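Local coordinates for protein glycoside hydrolase, family 11\:clostridium cellulosome enzyme, dockerin type i\:polysaccharide (Clostridium thermocellum, PDB 2C71) that probably hydrolyses acetyl esters on xylan in plant cell walls, as a metal-dependent family 4 carbohydrate esterase, at residues N127-P131 with Q158-T164; V43-A48 with V89-Y93; T97-F101 with L185-F189. All blocks are in the same frame, centred on the assembly; numbering follows the deposited sequence.

Interaction 1: N127-P131 with Q158-T164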
loop_
_atom_site.group_PDB
_atom_site.type_symbol
_atom_site.label_atom_id
_atom_site.label_comp_id
_atom_site.label_asym_id
_atom_site.label_seq_id
_atom_site.Cartn_x
_atom_site.Cartn_y
_atom_site.Cartn_z
ATOM N N ASN A 127 5.855 -11.758 -5.191
ATOM C CA ASN A 127 7.275 -11.935 -5.452
ATOM C C ASN A 127 7.858 -10.770 -6.260
ATOM O O ASN A 127 8.858 -10.933 -6.957
ATOM C CB ASN A 127 7.572 -13.296 -6.080
ATOM C CG ASN A 127 7.180 -14.448 -5.198
ATOM O OD1 ASN A 127 6.771 -15.498 -5.688
ATOM N ND2 ASN A 127 7.305 -14.291 -3.910
ATOM N N ASP A 128 7.287 -9.559 -6.097
ATOM C CA ASP A 128 7.704 -8.443 -6.939
ATOM C C ASP A 128 8.828 -7.633 -6.352
ATOM O O ASP A 128 9.170 -6.577 -6.892
ATOM C CB ASP A 128 6.515 -7.564 -7.348
ATOM C CG ASP A 128 6.141 -6.515 -6.330
ATOM O OD1 ASP A 128 6.153 -6.854 -5.131
ATOM O OD2 ASP A 128 5.821 -5.368 -6.759
ATOM N N TRP A 129 9.453 -8.152 -5.303
ATOM C CA TRP A 129 10.728 -7.657 -4.764
ATOM C C TRP A 129 11.917 -8.453 -5.295
ATOM O O TRP A 129 13.052 -8.210 -4.871
ATOM C CB TRP A 129 10.700 -7.647 -3.244
ATOM C CG TRP A 129 10.575 -9.031 -2.666
ATOM C CD1 TRP A 129 11.580 -9.845 -2.270
ATOM C CD2 TRP A 129 9.359 -9.753 -2.445
ATOM N NE1 TRP A 129 11.060 -11.050 -1.829
ATOM C CE2 TRP A 129 9.699 -11.004 -1.915
ATOM C CE3 TRP A 129 7.995 -9.420 -2.577
ATOM C CZ2 TRP A 129 8.717 -11.966 -1.565
ATOM C CZ3 TRP A 129 7.039 -10.366 -2.219
ATOM C CH2 TRP A 129 7.413 -11.598 -1.753
ATOM N N ILE A 130 11.659 -9.421 -6.166
ATOM C CA ILE A 130 12.686 -10.328 -6.695
ATOM C C ILE A 130 12.936 -9.924 -8.148
ATOM O O ILE A 130 12.068 -10.165 -9.016
ATOM C CB ILE A 130 12.209 -11.792 -6.574
ATOM C CG1 ILE A 130 11.891 -12.095 -5.100
ATOM C CG2 ILE A 130 13.267 -12.722 -7.161
ATOM C CD1 ILE A 130 11.355 -13.532 -4.857
ATOM N N PRO A 131 14.003 -9.153 -8.437
ATOM C CA PRO A 131 14.190 -8.611 -9.800
ATOM C C PRO A 131 14.257 -9.598 -10.933
ATOM O O PRO A 131 14.059 -9.219 -12.085
ATOM C CB PRO A 131 15.498 -7.798 -9.716
ATOM C CG PRO A 131 15.564 -7.353 -8.346
ATOM C CD PRO A 131 14.981 -8.558 -7.502
ATOM N N GLN A 158 11.456 -0.574 -5.734
ATOM C CA GLN A 158 12.408 -1.668 -5.436
ATOM C C GLN A 158 13.601 -1.435 -6.336
ATOM O O GLN A 158 13.506 -0.775 -7.363
ATOM C CB GLN A 158 11.831 -3.033 -5.793
ATOM C CG GLN A 158 10.845 -3.585 -4.775
ATOM C CD GLN A 158 11.525 -3.953 -3.526
ATOM O OE1 GLN A 158 12.388 -4.911 -3.517
ATOM N NE2 GLN A 158 11.180 -3.309 -2.444
ATOM N N PRO A 159 14.749 -2.039 -5.993
ATOM C CA PRO A 159 15.875 -2.071 -6.938
ATOM C C PRO A 159 15.441 -2.696 -8.264
ATOM O O PRO A 159 14.649 -3.632 -8.296
ATOM C CB PRO A 159 16.941 -2.923 -6.204
ATOM C CG PRO A 159 16.601 -2.743 -4.714
ATOM C CD PRO A 159 15.074 -2.726 -4.720
ATOM N N GLU A 160 16.029 -2.192 -9.342
ATOM C CA GLU A 160 15.669 -2.670 -10.683
ATOM C C GLU A 160 16.519 -3.834 -11.142
ATOM O O GLU A 160 17.607 -4.062 -10.605
ATOM C CB GLU A 160 15.707 -1.524 -11.646
ATOM C CG GLU A 160 14.649 -0.496 -11.238
ATOM C CD GLU A 160 14.591 0.714 -12.121
ATOM O OE1 GLU A 160 13.921 0.665 -13.171
ATOM O OE2 GLU A 160 15.200 1.730 -11.736
ATOM N N PRO A 161 16.035 -4.620 -12.105
ATOM C CA PRO A 161 14.738 -4.524 -12.793
ATOM C C PRO A 161 13.536 -4.596 -11.878
ATOM O O PRO A 161 13.516 -5.415 -10.968
ATOM C CB PRO A 161 14.748 -5.677 -13.795
ATOM C CG PRO A 161 16.157 -6.005 -13.989
ATOM C CD PRO A 161 16.853 -5.685 -12.699
ATOM N N HIS A 162 12.528 -3.756 -12.153
ATOM C CA HIS A 162 11.338 -3.744 -11.343
ATOM C C HIS A 162 10.090 -3.566 -12.227
ATOM O O HIS A 162 9.468 -2.492 -12.233
ATOM C CB HIS A 162 11.380 -2.641 -10.281
ATOM C CG HIS A 162 10.284 -2.796 -9.279
ATOM N ND1 HIS A 162 10.004 -3.974 -8.591
ATOM C CD2 HIS A 162 9.421 -1.873 -8.817
ATOM C CE1 HIS A 162 8.987 -3.749 -7.766
ATOM N NE2 HIS A 162 8.615 -2.481 -7.892
ATOM N N PRO A 163 9.699 -4.624 -12.944
ATOM C CA PRO A 163 8.594 -4.498 -13.918
ATOM C C PRO A 163 7.208 -4.612 -13.294
ATOM O O PRO A 163 6.267 -5.127 -13.929
ATOM C CB PRO A 163 8.859 -5.643 -14.890
ATOM C CG PRO A 163 9.502 -6.705 -13.991
ATOM C CD PRO A 163 10.435 -5.893 -13.121
ATOM N N THR A 164 7.006 -4.071 -12.096
ATOM C CA THR A 164 5.668 -4.016 -11.517
ATOM C C THR A 164 4.694 -3.131 -12.315
ATOM O O THR A 164 3.553 -3.541 -12.539
ATOM C CB THR A 164 5.749 -3.734 -10.038
ATOM O OG1 THR A 164 6.285 -4.913 -9.406
ATOM C CG2 THR A 164 4.377 -3.343 -9.446
#
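Asp128 and Thr164 are joined by a hydrogen bond from Thr164 OG1 to Asp128 OD2, 2.7 Å long. Asp128 can be followed outward from the backbone. Its CB already sits 3.4 Å from Thr164 OG1. CG lies between the backbone N and the carbonyl carbon (chi1 85°), and this swings the carboxylate across the threonine. OD2 receives the hydroxyl on its anti lone pair, away from OD1, and also meets Thr164 CG2 at 3.7 Å. OD1 is taken by ND1 of His155. Thr164 OG1 has a further bond to Arg138 of helix 135-145, so the hydroxyl and the carboxylate each have a second partner.

The two loops follow strands 119-120 and 151-155 of the NodB homology fold, a deformed beta/alpha barrel. One end of the contact comes near the metal site: the side chain of Gln158 is about 6 Å from the magnesium ion, which Asp13 and His64 bind. The Asp-Trp pair at 128-129 and His155 fit the sequence motifs of family 4 esterases. Asp128 is therefore consistent with a second-shell role, positioning His155.

His162 lies between the loops. Its CE1 is 3.0 Å from Asp128 O, which lies at the ring edge, in plane. The ring is fixed by a hydrogen bond from NE2 to His155 O. Thr164 CB stands over one face, and Gln158 CB over the other, 3.4 Å above the plane. Farther along, the bent Gln158 chain brings OE1 to 3.2 Å from Trp129 CB, while the indole leads off the other way. Pro131 is modelled in two conformers. In one of them its CB rests against Pro161, which follows a cis peptide bond; this contact is doubtful. Pro163 then occupies the N-cap of helix 164-177.

Interaction 2: V43-A48 with V89-Y93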
loop_
_atom_site.group_PDB
_atom_site.type_symbol
_atom_site.label_atom_id
_atom_site.label_comp_id
_atom_site.label_asym_id
_atom_site.label_seq_id
_atom_site.Cartn_x
_atom_site.Cartn_y
_atom_site.Cartn_z
ATOM N N VAL A 43 9.503 11.089 2.121
ATOM C CA VAL A 43 8.506 12.123 1.915
ATOM C C VAL A 43 9.088 13.474 2.292
ATOM O O VAL A 43 9.300 13.754 3.481
ATOM C CB VAL A 43 7.233 11.811 2.749
ATOM C CG1 VAL A 43 6.191 12.900 2.524
ATOM C CG2 VAL A 43 6.643 10.467 2.384
ATOM N N ASN A 44 9.337 14.322 1.295
ATOM C CA ASN A 44 10.047 15.572 1.516
ATOM C C ASN A 44 9.696 16.547 0.393
ATOM O O ASN A 44 8.835 16.245 -0.439
ATOM C CB ASN A 44 11.553 15.341 1.666
ATOM C CG ASN A 44 12.231 14.761 0.418
ATOM O OD1 ASN A 44 13.338 14.214 0.528
ATOM N ND2 ASN A 44 11.645 14.920 -0.732
ATOM N N ASP A 45 10.276 17.737 0.415
ATOM C CA ASP A 45 9.915 18.701 -0.603
ATOM C C ASP A 45 9.932 17.923 -1.909
ATOM O O ASP A 45 8.933 17.860 -2.625
ATOM C CB ASP A 45 10.918 19.855 -0.640
ATOM C CG ASP A 45 10.556 20.968 0.327
ATOM O OD1 ASP A 45 9.819 20.696 1.298
ATOM O OD2 ASP A 45 11.005 22.113 0.114
ATOM N N SER A 46 11.119 17.318 -2.206
ATOM C CA SER A 46 11.405 16.711 -3.520
ATOM C C SER A 46 10.251 15.847 -4.002
ATOM O O SER A 46 9.990 15.785 -5.203
ATOM C CB SER A 46 12.712 15.895 -3.534
ATOM O OG SER A 46 12.944 15.378 -4.847
ATOM N N THR A 47 9.600 15.150 -3.077
ATOM C CA THR A 47 8.516 14.223 -3.388
ATOM C C THR A 47 7.114 14.754 -3.058
ATOM O O THR A 47 6.132 14.042 -3.215
ATOM C CB THR A 47 8.746 12.849 -2.754
ATOM O OG1 THR A 47 8.875 13.039 -1.355
ATOM C CG2 THR A 47 9.972 12.146 -3.347
ATOM N N ALA A 48 7.025 16.020 -2.655
ATOM C CA ALA A 48 5.726 16.588 -2.284
ATOM C C ALA A 48 4.724 16.520 -3.422
ATOM O O ALA A 48 3.551 16.173 -3.193
ATOM C CB ALA A 48 5.913 18.059 -1.844
ATOM N N VAL A 89 4.699 14.168 7.955
ATOM C CA VAL A 89 5.127 14.566 6.614
ATOM C C VAL A 89 4.046 14.295 5.601
ATOM O O VAL A 89 3.879 15.081 4.659
ATOM C CB VAL A 89 6.497 13.982 6.228
ATOM C CG1 VAL A 89 7.636 14.572 7.026
ATOM C CG2 VAL A 89 6.522 12.461 6.260
ATOM N N ILE A 90 3.291 13.212 5.780
ATOM C CA ILE A 90 2.163 12.967 4.881
ATOM C C ILE A 90 1.136 14.104 4.987
ATOM O O ILE A 90 0.663 14.645 3.985
ATOM C CB ILE A 90 1.505 11.616 5.153
ATOM C CG1 ILE A 90 2.471 10.475 4.845
ATOM C CG2 ILE A 90 0.184 11.484 4.355
ATOM C CD1 ILE A 90 2.069 9.152 5.423
ATOM N N GLN A 91 0.802 14.492 6.187
ATOM C CA GLN A 91 -0.166 15.597 6.376
ATOM C C GLN A 91 0.321 16.872 5.700
ATOM O O GLN A 91 -0.437 17.613 5.074
ATOM C CB GLN A 91 -0.434 15.811 7.861
ATOM C CG GLN A 91 -1.384 16.941 8.159
ATOM C CD GLN A 91 -2.787 16.811 7.635
ATOM O OE1 GLN A 91 -3.474 15.779 7.790
ATOM N NE2 GLN A 91 -3.235 17.891 6.991
ATOM N N LYS A 92 1.596 17.155 5.867
ATOM C CA LYS A 92 2.169 18.388 5.354
ATOM C C LYS A 92 1.967 18.524 3.845
ATOM O O LYS A 92 1.635 19.624 3.347
ATOM C CB LYS A 92 3.655 18.471 5.724
ATOM C CG LYS A 92 4.304 19.749 5.263
ATOM C CD LYS A 92 5.673 19.856 5.795
ATOM C CE LYS A 92 6.439 21.026 5.231
ATOM N NZ LYS A 92 7.865 21.074 5.789
ATOM N N TYR A 93 2.160 17.436 3.105
ATOM C CA TYR A 93 2.253 17.518 1.647
ATOM C C TYR A 93 0.971 17.044 0.965
ATOM O O TYR A 93 0.605 17.526 -0.107
ATOM C CB TYR A 93 3.450 16.710 1.141
ATOM C CG TYR A 93 4.785 17.218 1.635
ATOM C CD1 TYR A 93 5.186 18.525 1.390
ATOM C CD2 TYR A 93 5.644 16.393 2.349
ATOM C CE1 TYR A 93 6.406 18.995 1.840
ATOM C CE2 TYR A 93 6.865 16.853 2.803
ATOM C CZ TYR A 93 7.240 18.155 2.546
ATOM O OH TYR A 93 8.456 18.618 2.996
#
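Tyr93 lays its ring along the turn of residues 43-48 and meets Val43, Asn44, Asp45 and Ala48. Its CG is anti to the carbonyl carbon (chi1 -63°), which carries the ring out from helix 76-94 toward the other segment. Different parts of the ring are used for different neighbours. Val43 CG1 comes in at the edge, near the ring plane, 3.5 Å from Tyr93 CD2. Ala48 CB approaches obliquely and reaches Tyr93 CD1 at 3.3 Å, a tight fit. Asn44 O stands over one face, 3.8 Å above the plane and toward the rim. Lys92 CG lies over the opposite face.

The phenol end is polar. Tyr93 OH donates to Asp45 OD1 at 3.0 Å, and OD1 accepts on its anti lone pair. The carboxylate and ring planes are 86° apart. Asp45 is modelled in two conformers, so this bond is doubtful.

In the beta/alpha layout of the NodB homology fold, the contact joins two outer helices, 45-56 near its start and 76-94 near its end. Tyr93 O also accepts a hydrogen bond from Arg52 NE of the first helix.

Val43 and Val89 make the apolar flank. In Val43, CG1 is trans to the backbone N (chi1 -180°), and this methyl is the one that touches Tyr93. Val89 turns CG2 inward, 3.6 Å from Val43 CB, and the two side chains meet at a slant. Val43 also packs on Pro15 and on Val38 of strand 35-38. Thr47 braces the turn: its OG1 receives Asn44 N at 3.0 Å and is also hydrogen-bonded to Arg42 O.

Interaction 3: T97-F101 with L185-F189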
loop_
_atom_site.group_PDB
_atom_site.type_symbol
_atom_site.label_atom_id
_atom_site.label_comp_id
_atom_site.label_asym_id
_atom_site.label_seq_id
_atom_site.Cartn_x
_atom_site.Cartn_y
_atom_site.Cartn_z
ATOM N N THR A 97 -4.411 12.372 6.655
ATOM C CA THR A 97 -3.777 11.641 7.748
ATOM C C THR A 97 -4.192 10.173 7.764
ATOM O O THR A 97 -5.378 9.856 7.668
ATOM C CB THR A 97 -4.106 12.272 9.114
ATOM O OG1 THR A 97 -3.552 11.468 10.162
ATOM C CG2 THR A 97 -5.612 12.377 9.303
ATOM N N PRO A 98 -3.212 9.282 7.884
ATOM C CA PRO A 98 -3.374 7.898 7.409
ATOM C C PRO A 98 -4.390 7.136 8.269
ATOM O O PRO A 98 -4.493 7.453 9.453
ATOM C CB PRO A 98 -1.970 7.327 7.563
ATOM C CG PRO A 98 -1.084 8.504 7.251
ATOM C CD PRO A 98 -1.833 9.759 7.684
ATOM N N LYS A 99 -5.100 6.165 7.699
ATOM C CA LYS A 99 -6.016 5.323 8.470
ATOM C C LYS A 99 -5.504 3.886 8.571
ATOM O O LYS A 99 -6.047 3.066 9.312
ATOM C CB LYS A 99 -7.412 5.335 7.842
ATOM C CG LYS A 99 -8.162 6.645 8.020
ATOM C CD LYS A 99 -9.661 6.448 7.853
ATOM C CE LYS A 99 -10.217 7.340 6.755
ATOM N NZ LYS A 99 -11.258 6.645 5.948
ATOM N N PHE A 100 -4.451 3.600 7.815
ATOM C CA PHE A 100 -3.909 2.251 7.657
ATOM C C PHE A 100 -2.390 2.249 7.805
ATOM O O PHE A 100 -1.726 3.213 7.410
ATOM C CB PHE A 100 -4.289 1.701 6.288
ATOM C CG PHE A 100 -5.780 1.527 6.100
ATOM C CD1 PHE A 100 -6.404 0.416 6.586
ATOM C CD2 PHE A 100 -6.538 2.473 5.470
ATOM C CE1 PHE A 100 -7.789 0.261 6.453
ATOM C CE2 PHE A 100 -7.909 2.329 5.315
ATOM C CZ PHE A 100 -8.540 1.234 5.812
ATOM N N PHE A 101 -1.907 1.152 8.363
ATOM C CA PHE A 101 -0.470 0.891 8.590
ATOM C C PHE A 101 -0.125 -0.460 7.997
ATOM O O PHE A 101 -0.841 -1.435 8.235
ATOM C CB PHE A 101 -0.209 0.859 10.105
ATOM C CG PHE A 101 1.181 0.421 10.519
ATOM C CD1 PHE A 101 2.303 1.118 10.097
ATOM C CD2 PHE A 101 1.346 -0.662 11.347
ATOM C CE1 PHE A 101 3.588 0.704 10.525
ATOM C CE2 PHE A 101 2.618 -1.040 11.775
ATOM C CZ PHE A 101 3.716 -0.340 11.376
ATOM N N LEU A 185 -8.205 1.272 0.074
ATOM C CA LEU A 185 -8.486 0.542 1.318
ATOM C C LEU A 185 -9.709 1.099 2.016
ATOM O O LEU A 185 -10.558 0.332 2.485
ATOM C CB LEU A 185 -7.270 0.547 2.254
ATOM C CG LEU A 185 -6.091 -0.307 1.783
ATOM C CD1 LEU A 185 -4.895 -0.131 2.751
ATOM C CD2 LEU A 185 -6.457 -1.758 1.704
ATOM N N THR A 186 -9.822 2.408 2.114
ATOM C CA THR A 186 -10.978 2.996 2.786
ATOM C C THR A 186 -12.247 2.572 2.069
ATOM O O THR A 186 -13.255 2.231 2.718
ATOM C CB THR A 186 -10.862 4.543 2.909
ATOM O OG1 THR A 186 -9.911 4.856 3.940
ATOM C CG2 THR A 186 -12.169 5.231 3.234
ATOM N N GLU A 187 -12.243 2.626 0.744
ATOM C CA GLU A 187 -13.407 2.244 -0.019
ATOM C C GLU A 187 -13.744 0.770 0.166
ATOM O O GLU A 187 -14.920 0.386 0.256
ATOM C CB GLU A 187 -13.190 2.558 -1.481
ATOM C CG GLU A 187 -13.235 4.018 -1.858
ATOM C CD GLU A 187 -12.632 4.367 -3.234
ATOM O OE1 GLU A 187 -12.084 3.472 -3.985
ATOM O OE2 GLU A 187 -12.669 5.618 -3.585
ATOM N N LEU A 188 -12.721 -0.099 0.203
ATOM C CA LEU A 188 -12.956 -1.524 0.394
ATOM C C LEU A 188 -13.718 -1.783 1.698
ATOM O O LEU A 188 -14.713 -2.499 1.724
ATOM C CB LEU A 188 -11.618 -2.262 0.394
ATOM C CG LEU A 188 -11.713 -3.764 0.599
ATOM C CD1 LEU A 188 -12.600 -4.418 -0.474
ATOM C CD2 LEU A 188 -10.303 -4.432 0.621
ATOM N N PHE A 189 -13.240 -1.208 2.792
ATOM C CA PHE A 189 -13.926 -1.347 4.072
ATOM C C PHE A 189 -15.353 -0.806 3.974
ATOM O O PHE A 189 -16.319 -1.440 4.388
ATOM C CB PHE A 189 -13.180 -0.639 5.183
ATOM C CG PHE A 189 -12.034 -1.472 5.779
ATOM C CD1 PHE A 189 -10.880 -1.722 5.060
ATOM C CD2 PHE A 189 -12.152 -1.979 7.049
ATOM C CE1 PHE A 189 -9.836 -2.490 5.676
ATOM C CE2 PHE A 189 -11.148 -2.700 7.649
ATOM C CZ PHE A 189 -10.022 -2.966 6.945
#
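Phe100 projects from strand 100-101 against the first turn of helix 185-192. Leu185 CB sits over one ring face, 3.8 Å from the Phe100 centroid and 18° off the normal, a CH-pi contact. Leu185 CD1 reaches back toward Phe100 CG. Phe189 meets the ring obliquely, with Phe100 CE1 and Phe189 CE1 3.5 Å apart and the planes at 49°. Thr186 OG1 lies in the ring plane at its edge, 3.5 Å from Phe100 CE2. A hydrogen bond from Lys99 NZ to the same oxygen, 3.0 Å long, is doubtful, because the lysine is modelled in two conformers.

Further out, the strand is set by backbone bonds from Phe100 to Asn63 and from Lys99 to Val119. Leu185 N is bound to Thr35 OG1, which ties down the helix start, and Leu185 packs on Ala8 and Thr10 of strand 6-12. Phe189 has Tyr204 edge-to-face.

Glu60 of strand 60-63 is the stronger partner of Thr186 OG1. The threonine hydroxyl thus finds its main polar partner in Glu60, at the edge of a buried hydrocarbon cluster, with the lysine as a possible second partner.

In the fold
Reading from the N terminus, interaction 2 comes first: residues 43-48 are met by 89-93, closing a loop that contains strand 60-63 and most of helix 76-94. Interaction 3 opens a few residues later at 97-101, and the two touch where Ile90 packs on Pro98. It closes only at 185-189, in the last helix of the chain, 185-192, and so spans a long loop. Interaction 1, 127-131 with 158-164, opens and closes within that loop. Its centre is about 25 Å from that of interaction 3, across the chain's centre. No pair crosses. Interaction 2 joins two outer helices, interaction 3 a strand to the last helix, and interaction 1 two loops near the metal.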